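PDB 4PF1: peptidase S15/CocE/NonD from Thaumarchaeota archaeon SCGC AB-539-E09, which is a serine peptidase of the alpha/beta-hydrolase fold that acts as an aminopeptidase, probably cleaving residues from the N-termini of peptides. Local coordinates for residues A[211-225]-A[244-256]. Residues are numbered along the deposited sequence; the frame is centred on the assembly and turned at random.
Sequences AYNQEATRKNEIKWW and MAASRGMESIGFW
Arg248 lies between the indoles of Trp224 and Trp225, and the plane angles define the sandwich. Its guanidinium is stacked on Trp225 with planes only 4° apart, and CZ stands 3.7 Å from the centroid of the Trp225 six-membered ring, a cation-pi contact over the face. The Trp224 plane is turned 22° from the guanidinium, and Arg248 CG makes a CH-pi contact with the Trp224 six-membered ring. A bend at chi2 (71°) folds the chain between the rings.

Hydrogen bonds fix the group's rotation: Arg248 NH2 donates to Trp225 O at 2.9 Å, NE adds a weak bond to that oxygen, and NH1 reaches Ser247 OG in the guanidinium plane. A lysine in its place would probably lose the flat stack on Trp225 and leave Ser247 OG without this donor. One water joins Tyr212 OH, Trp225 NE1 and Arg248 O. Glu215 OE1 accepts a fairly straight bond from Phe255 N (2.9 Å) through its syn lone pair, tying helix 204-215 to the start of helix 254-261.

Among apolar contacts, Met250 SD sits at the edges of Tyr212 and Trp224, Met-aromatic contacts, while Ile253 CD1 lies 3.9 Å from Tyr212 CD2.

Phe23 and Phe30 of a second subunit meet Tyr212 and Trp225, respectively. The chemistry implies a buried cation held by pi faces and a carbonyl, at a subunit interface.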
loop_
_atom_site.group_PDB
_atom_site.type_symbol
_atom_site.label_atom_id
_atom_site.label_comp_id
_atom_site.label_asym_id
_atom_site.label_seq_id
_atom_site.Cartn_x
_atom_site.Cartn_y
_atom_site.Cartn_z
ATOM N N ALA A 211 19.705 0.435 -26.999
ATOM C CA ALA A 211 20.188 0.655 -28.367
ATOM C C ALA A 211 19.037 0.488 -29.367
ATOM O O ALA A 211 18.921 1.280 -30.294
ATOM C CB ALA A 211 21.322 -0.308 -28.696
ATOM N N TYR A 212 18.141 -0.487 -29.121
ATOM C CA TYR A 212 16.967 -0.746 -29.957
ATOM C C TYR A 212 16.016 0.449 -29.944
ATOM O O TYR A 212 15.679 0.959 -31.000
ATOM C CB TYR A 212 16.237 -2.011 -29.465
ATOM C CG TYR A 212 15.164 -2.524 -30.401
ATOM C CD1 TYR A 212 13.856 -2.054 -30.319
ATOM C CD2 TYR A 212 15.436 -3.540 -31.312
ATOM C CE1 TYR A 212 12.854 -2.551 -31.152
ATOM C CE2 TYR A 212 14.440 -4.054 -32.144
ATOM C CZ TYR A 212 13.151 -3.555 -32.062
ATOM O OH TYR A 212 12.169 -4.053 -32.884
ATOM N N ASN A 213 15.592 0.895 -28.743
ATOM C CA ASN A 213 14.644 1.997 -28.561
ATOM C C ASN A 213 15.169 3.324 -29.113
ATOM O O ASN A 213 14.459 3.992 -29.860
ATOM C CB ASN A 213 14.274 2.149 -27.068
ATOM C CG ASN A 213 13.455 1.004 -26.524
ATOM O OD1 ASN A 213 12.762 0.301 -27.258
ATOM N ND2 ASN A 213 13.520 0.786 -25.218
ATOM N N GLN A 214 16.408 3.691 -28.774
ATOM C CA GLN A 214 17.011 4.954 -29.207
ATOM C C GLN A 214 17.499 4.937 -30.670
ATOM O O GLN A 214 17.733 6.014 -31.230
ATOM C CB GLN A 214 18.200 5.325 -28.289
ATOM C CG GLN A 214 17.821 5.609 -26.827
ATOM C CD GLN A 214 17.018 6.875 -26.661
ATOM O OE1 GLN A 214 15.847 6.843 -26.290
ATOM N NE2 GLN A 214 17.636 8.018 -26.915
ATOM N N GLU A 215 17.708 3.745 -31.280
ATOM C CA GLU A 215 18.291 3.719 -32.631
ATOM C C GLU A 215 17.475 2.991 -33.716
ATOM O O GLU A 215 17.884 3.040 -34.883
ATOM C CB GLU A 215 19.705 3.147 -32.600
ATOM C CG GLU A 215 20.644 3.943 -31.716
ATOM C CD GLU A 215 22.110 3.658 -31.933
ATOM O OE1 GLU A 215 22.439 2.567 -32.452
ATOM O OE2 GLU A 215 22.931 4.548 -31.624
ATOM N N ALA A 216 16.339 2.345 -33.378
ATOM C CA ALA A 216 15.519 1.726 -34.433
ATOM C C ALA A 216 14.919 2.827 -35.323
ATOM O O ALA A 216 14.972 2.727 -36.548
ATOM C CB ALA A 216 14.418 0.863 -33.831
ATOM N N THR A 217 14.421 3.912 -34.690
ATOM C CA THR A 217 13.861 5.083 -35.375
ATOM C C THR A 217 14.389 6.381 -34.753
ATOM O O THR A 217 14.864 6.381 -33.613
ATOM C CB THR A 217 12.321 5.072 -35.338
ATOM O OG1 THR A 217 11.878 4.933 -33.987
ATOM C CG2 THR A 217 11.711 3.998 -36.226
ATOM N N ARG A 218 14.254 7.496 -35.491
ATOM C CA ARG A 218 14.653 8.828 -35.039
ATOM C C ARG A 218 13.806 9.295 -33.840
ATOM O O ARG A 218 14.347 9.872 -32.899
ATOM C CB ARG A 218 14.508 9.831 -36.205
ATOM C CG ARG A 218 14.976 11.261 -35.886
ATOM C CD ARG A 218 14.625 12.240 -36.999
ATOM N NE ARG A 218 15.236 11.857 -38.275
ATOM C CZ ARG A 218 16.433 12.263 -38.684
ATOM N NH1 ARG A 218 17.157 13.084 -37.932
ATOM N NH2 ARG A 218 16.915 11.854 -39.849
ATOM N N LYS A 219 12.481 9.046 -33.886
ATOM C CA LYS A 219 11.525 9.534 -32.886
ATOM C C LYS A 219 11.052 8.447 -31.900
ATOM O O LYS A 219 9.989 8.615 -31.297
ATOM C CB LYS A 219 10.291 10.144 -33.592
ATOM C CG LYS A 219 10.582 11.294 -34.545
ATOM C CD LYS A 219 9.282 11.914 -35.035
ATOM C CE LYS A 219 9.447 12.655 -36.336
ATOM N NZ LYS A 219 10.026 14.007 -36.138
ATOM N N ASN A 220 11.841 7.354 -31.714
ATOM C CA ASN A 220 11.502 6.225 -30.824
ATOM C C ASN A 220 10.064 5.700 -31.097
ATOM O O ASN A 220 9.251 5.578 -30.175
ATOM C CB ASN A 220 11.680 6.609 -29.339
ATOM C CG ASN A 220 13.119 6.687 -28.880
ATOM O OD1 ASN A 220 13.977 7.298 -29.523
ATOM N ND2 ASN A 220 13.398 6.116 -27.720
ATOM N N GLU A 221 9.762 5.415 -32.372
ATOM C CA GLU A 221 8.448 4.926 -32.798
ATOM C C GLU A 221 8.386 3.398 -32.777
ATOM O O GLU A 221 7.291 2.834 -32.766
ATOM C CB GLU A 221 8.106 5.449 -34.195
ATOM C CG GLU A 221 7.811 6.938 -34.231
ATOM C CD GLU A 221 7.598 7.506 -35.619
ATOM O OE1 GLU A 221 8.379 7.158 -36.535
ATOM O OE2 GLU A 221 6.673 8.333 -35.783
ATOM N N ILE A 222 9.559 2.732 -32.808
ATOM C CA ILE A 222 9.670 1.271 -32.751
ATOM C C ILE A 222 10.357 0.916 -31.436
ATOM O O ILE A 222 11.504 1.323 -31.213
ATOM C CB ILE A 222 10.407 0.691 -33.995
ATOM C CG1 ILE A 222 9.594 0.963 -35.291
ATOM C CG2 ILE A 222 10.691 -0.814 -33.811
ATOM C CD1 ILE A 222 10.300 0.601 -36.620
ATOM N N LYS A 223 9.639 0.213 -30.539
ATOM C CA LYS A 223 10.168 -0.097 -29.217
ATOM C C LYS A 223 10.298 -1.600 -28.957
ATOM O O LYS A 223 9.539 -2.406 -29.502
ATOM C CB LYS A 223 9.331 0.578 -28.123
ATOM C CG LYS A 223 9.605 2.075 -28.023
ATOM C CD LYS A 223 8.829 2.739 -26.905
ATOM C CE LYS A 223 8.891 4.243 -27.020
ATOM N NZ LYS A 223 8.251 4.915 -25.858
ATOM N N TRP A 224 11.306 -1.957 -28.135
ATOM C CA TRP A 224 11.677 -3.321 -27.748
ATOM C C TRP A 224 10.461 -4.135 -27.313
ATOM O O TRP A 224 9.718 -3.717 -26.422
ATOM C CB TRP A 224 12.731 -3.273 -26.626
ATOM C CG TRP A 224 13.193 -4.616 -26.136
ATOM C CD1 TRP A 224 12.649 -5.351 -25.123
ATOM C CD2 TRP A 224 14.352 -5.336 -26.577
ATOM N NE1 TRP A 224 13.372 -6.505 -24.934
ATOM C CE2 TRP A 224 14.431 -6.516 -25.806
ATOM C CE3 TRP A 224 15.339 -5.098 -27.552
ATOM C CZ2 TRP A 224 15.449 -7.460 -25.984
ATOM C CZ3 TRP A 224 16.353 -6.029 -27.720
ATOM C CH2 TRP A 224 16.392 -7.200 -26.955
ATOM N N TRP A 225 10.244 -5.283 -27.968
ATOM C CA TRP A 225 9.126 -6.158 -27.638
ATOM C C TRP A 225 9.581 -7.260 -26.671
ATOM O O TRP A 225 10.775 -7.564 -26.594
ATOM C CB TRP A 225 8.465 -6.744 -28.906
ATOM C CG TRP A 225 9.398 -7.486 -29.818
ATOM C CD1 TRP A 225 10.026 -6.994 -30.923
ATOM C CD2 TRP A 225 9.771 -8.869 -29.724
ATOM N NE1 TRP A 225 10.788 -7.976 -31.513
ATOM C CE2 TRP A 225 10.650 -9.138 -30.797
ATOM C CE3 TRP A 225 9.457 -9.908 -28.829
ATOM C CZ2 TRP A 225 11.216 -10.403 -31.003
ATOM C CZ3 TRP A 225 10.019 -11.159 -29.032
ATOM C CH2 TRP A 225 10.882 -11.399 -30.112
ATOM N N MET A 244 20.222 -12.764 -28.574
ATOM C CA MET A 244 19.145 -11.906 -28.081
ATOM C C MET A 244 18.962 -10.719 -29.032
ATOM O O MET A 244 17.828 -10.359 -29.353
ATOM C CB MET A 244 19.422 -11.427 -26.645
ATOM C CG MET A 244 18.211 -10.787 -25.978
ATOM S SD MET A 244 16.925 -11.978 -25.518
ATOM C CE MET A 244 15.745 -10.896 -24.799
ATOM N N ALA A 245 20.083 -10.138 -29.508
ATOM C CA ALA A 245 20.074 -9.019 -30.449
ATOM C C ALA A 245 19.566 -9.466 -31.829
ATOM O O ALA A 245 18.797 -8.741 -32.458
ATOM C CB ALA A 245 21.467 -8.422 -30.565
ATOM N N ALA A 246 19.962 -10.678 -32.271
ATOM C CA ALA A 246 19.523 -11.251 -33.547
ATOM C C ALA A 246 18.031 -11.608 -33.518
ATOM O O ALA A 246 17.372 -11.492 -34.549
ATOM C CB ALA A 246 20.348 -12.482 -33.888
ATOM N N SER A 247 17.490 -12.008 -32.335
ATOM C CA SER A 247 16.063 -12.350 -32.184
ATOM C C SER A 247 15.163 -11.102 -32.353
ATOM O O SER A 247 13.972 -11.240 -32.633
ATOM C CB SER A 247 15.797 -13.022 -30.835
ATOM O OG SER A 247 15.906 -12.117 -29.748
ATOM N N ARG A 248 15.750 -9.895 -32.218
ATOM C CA ARG A 248 15.040 -8.624 -32.378
ATOM C C ARG A 248 15.413 -7.930 -33.699
ATOM O O ARG A 248 14.896 -6.847 -33.988
ATOM C CB ARG A 248 15.322 -7.695 -31.175
ATOM C CG ARG A 248 14.246 -7.748 -30.089
ATOM C CD ARG A 248 14.265 -9.058 -29.331
ATOM N NE ARG A 248 13.374 -9.031 -28.176
ATOM C CZ ARG A 248 13.079 -10.096 -27.442
ATOM N NH1 ARG A 248 13.581 -11.285 -27.752
ATOM N NH2 ARG A 248 12.267 -9.985 -26.400
ATOM N N GLY A 249 16.266 -8.587 -34.498
ATOM C CA GLY A 249 16.733 -8.086 -35.789
ATOM C C GLY A 249 17.523 -6.798 -35.670
ATOM O O GLY A 249 17.200 -5.810 -36.332
ATOM N N MET A 250 18.554 -6.798 -34.799
ATOM C CA MET A 250 19.364 -5.614 -34.495
ATOM C C MET A 250 20.649 -5.528 -35.328
ATOM O O MET A 250 21.517 -4.702 -35.021
ATOM C CB MET A 250 19.718 -5.589 -32.996
ATOM C CG MET A 250 18.525 -5.354 -32.101
ATOM S SD MET A 250 18.956 -5.259 -30.352
ATOM C CE MET A 250 19.851 -3.699 -30.316
ATOM N N GLU A 251 20.758 -6.337 -36.399
ATOM C CA GLU A 251 21.933 -6.366 -37.276
ATOM C C GLU A 251 22.218 -5.004 -37.944
ATOM O O GLU A 251 23.380 -4.697 -38.203
ATOM C CB GLU A 251 21.788 -7.455 -38.356
ATOM C CG GLU A 251 21.934 -8.873 -37.820
ATOM C CD GLU A 251 20.670 -9.530 -37.287
ATOM O OE1 GLU A 251 19.648 -8.825 -37.120
ATOM O OE2 GLU A 251 20.702 -10.756 -37.041
ATOM N N SER A 252 21.166 -4.187 -38.188
ATOM C CA SER A 252 21.277 -2.874 -38.841
ATOM C C SER A 252 21.402 -1.697 -37.837
ATOM O O SER A 252 21.645 -0.560 -38.262
ATOM C CB SER A 252 20.083 -2.640 -39.765
ATOM O OG SER A 252 18.865 -2.629 -39.037
ATOM N N ILE A 253 21.233 -1.960 -36.524
ATOM C CA ILE A 253 21.355 -0.920 -35.489
ATOM C C ILE A 253 22.857 -0.684 -35.215
ATOM O O ILE A 253 23.571 -1.609 -34.825
ATOM C CB ILE A 253 20.527 -1.279 -34.217
ATOM C CG1 ILE A 253 19.011 -1.102 -34.496
ATOM C CG2 ILE A 253 20.962 -0.437 -33.000
ATOM C CD1 ILE A 253 18.108 -1.986 -33.696
ATOM N N GLY A 254 23.306 0.542 -35.494
ATOM C CA GLY A 254 24.702 0.973 -35.425
ATOM C C GLY A 254 25.469 0.718 -34.143
ATOM O O GLY A 254 26.613 0.255 -34.200
ATOM N N PHE A 255 24.875 1.051 -32.973
ATOM C CA PHE A 255 25.577 0.871 -31.701
ATOM C C PHE A 255 25.776 -0.606 -31.353
ATOM O O PHE A 255 26.796 -0.932 -30.746
ATOM C CB PHE A 255 24.898 1.619 -30.541
ATOM C CG PHE A 255 25.758 1.708 -29.301
ATOM C CD1 PHE A 255 27.067 2.181 -29.371
ATOM C CD2 PHE A 255 25.271 1.297 -28.064
ATOM C CE1 PHE A 255 27.866 2.252 -28.226
ATOM C CE2 PHE A 255 26.072 1.367 -26.921
ATOM C CZ PHE A 255 27.363 1.841 -27.010
ATOM N N TRP A 256 24.844 -1.505 -31.766
ATOM C CA TRP A 256 25.021 -2.947 -31.541
ATOM C C TRP A 256 26.208 -3.463 -32.366
ATOM O O TRP A 256 27.006 -4.258 -31.861
ATOM C CB TRP A 256 23.743 -3.752 -31.864
ATOM C CG TRP A 256 23.979 -5.237 -31.985
ATOM C CD1 TRP A 256 23.808 -6.002 -33.100
ATOM C CD2 TRP A 256 24.552 -6.102 -30.988
ATOM N NE1 TRP A 256 24.187 -7.302 -32.847
ATOM C CE2 TRP A 256 24.664 -7.387 -31.563
ATOM C CE3 TRP A 256 24.983 -5.914 -29.662
ATOM C CZ2 TRP A 256 25.150 -8.488 -30.847
ATOM C CZ3 TRP A 256 25.464 -7.005 -28.953
ATOM C CH2 TRP A 256 25.549 -8.273 -29.546
HETATM O O HOH W 1 12.252 -6.684 -33.616
#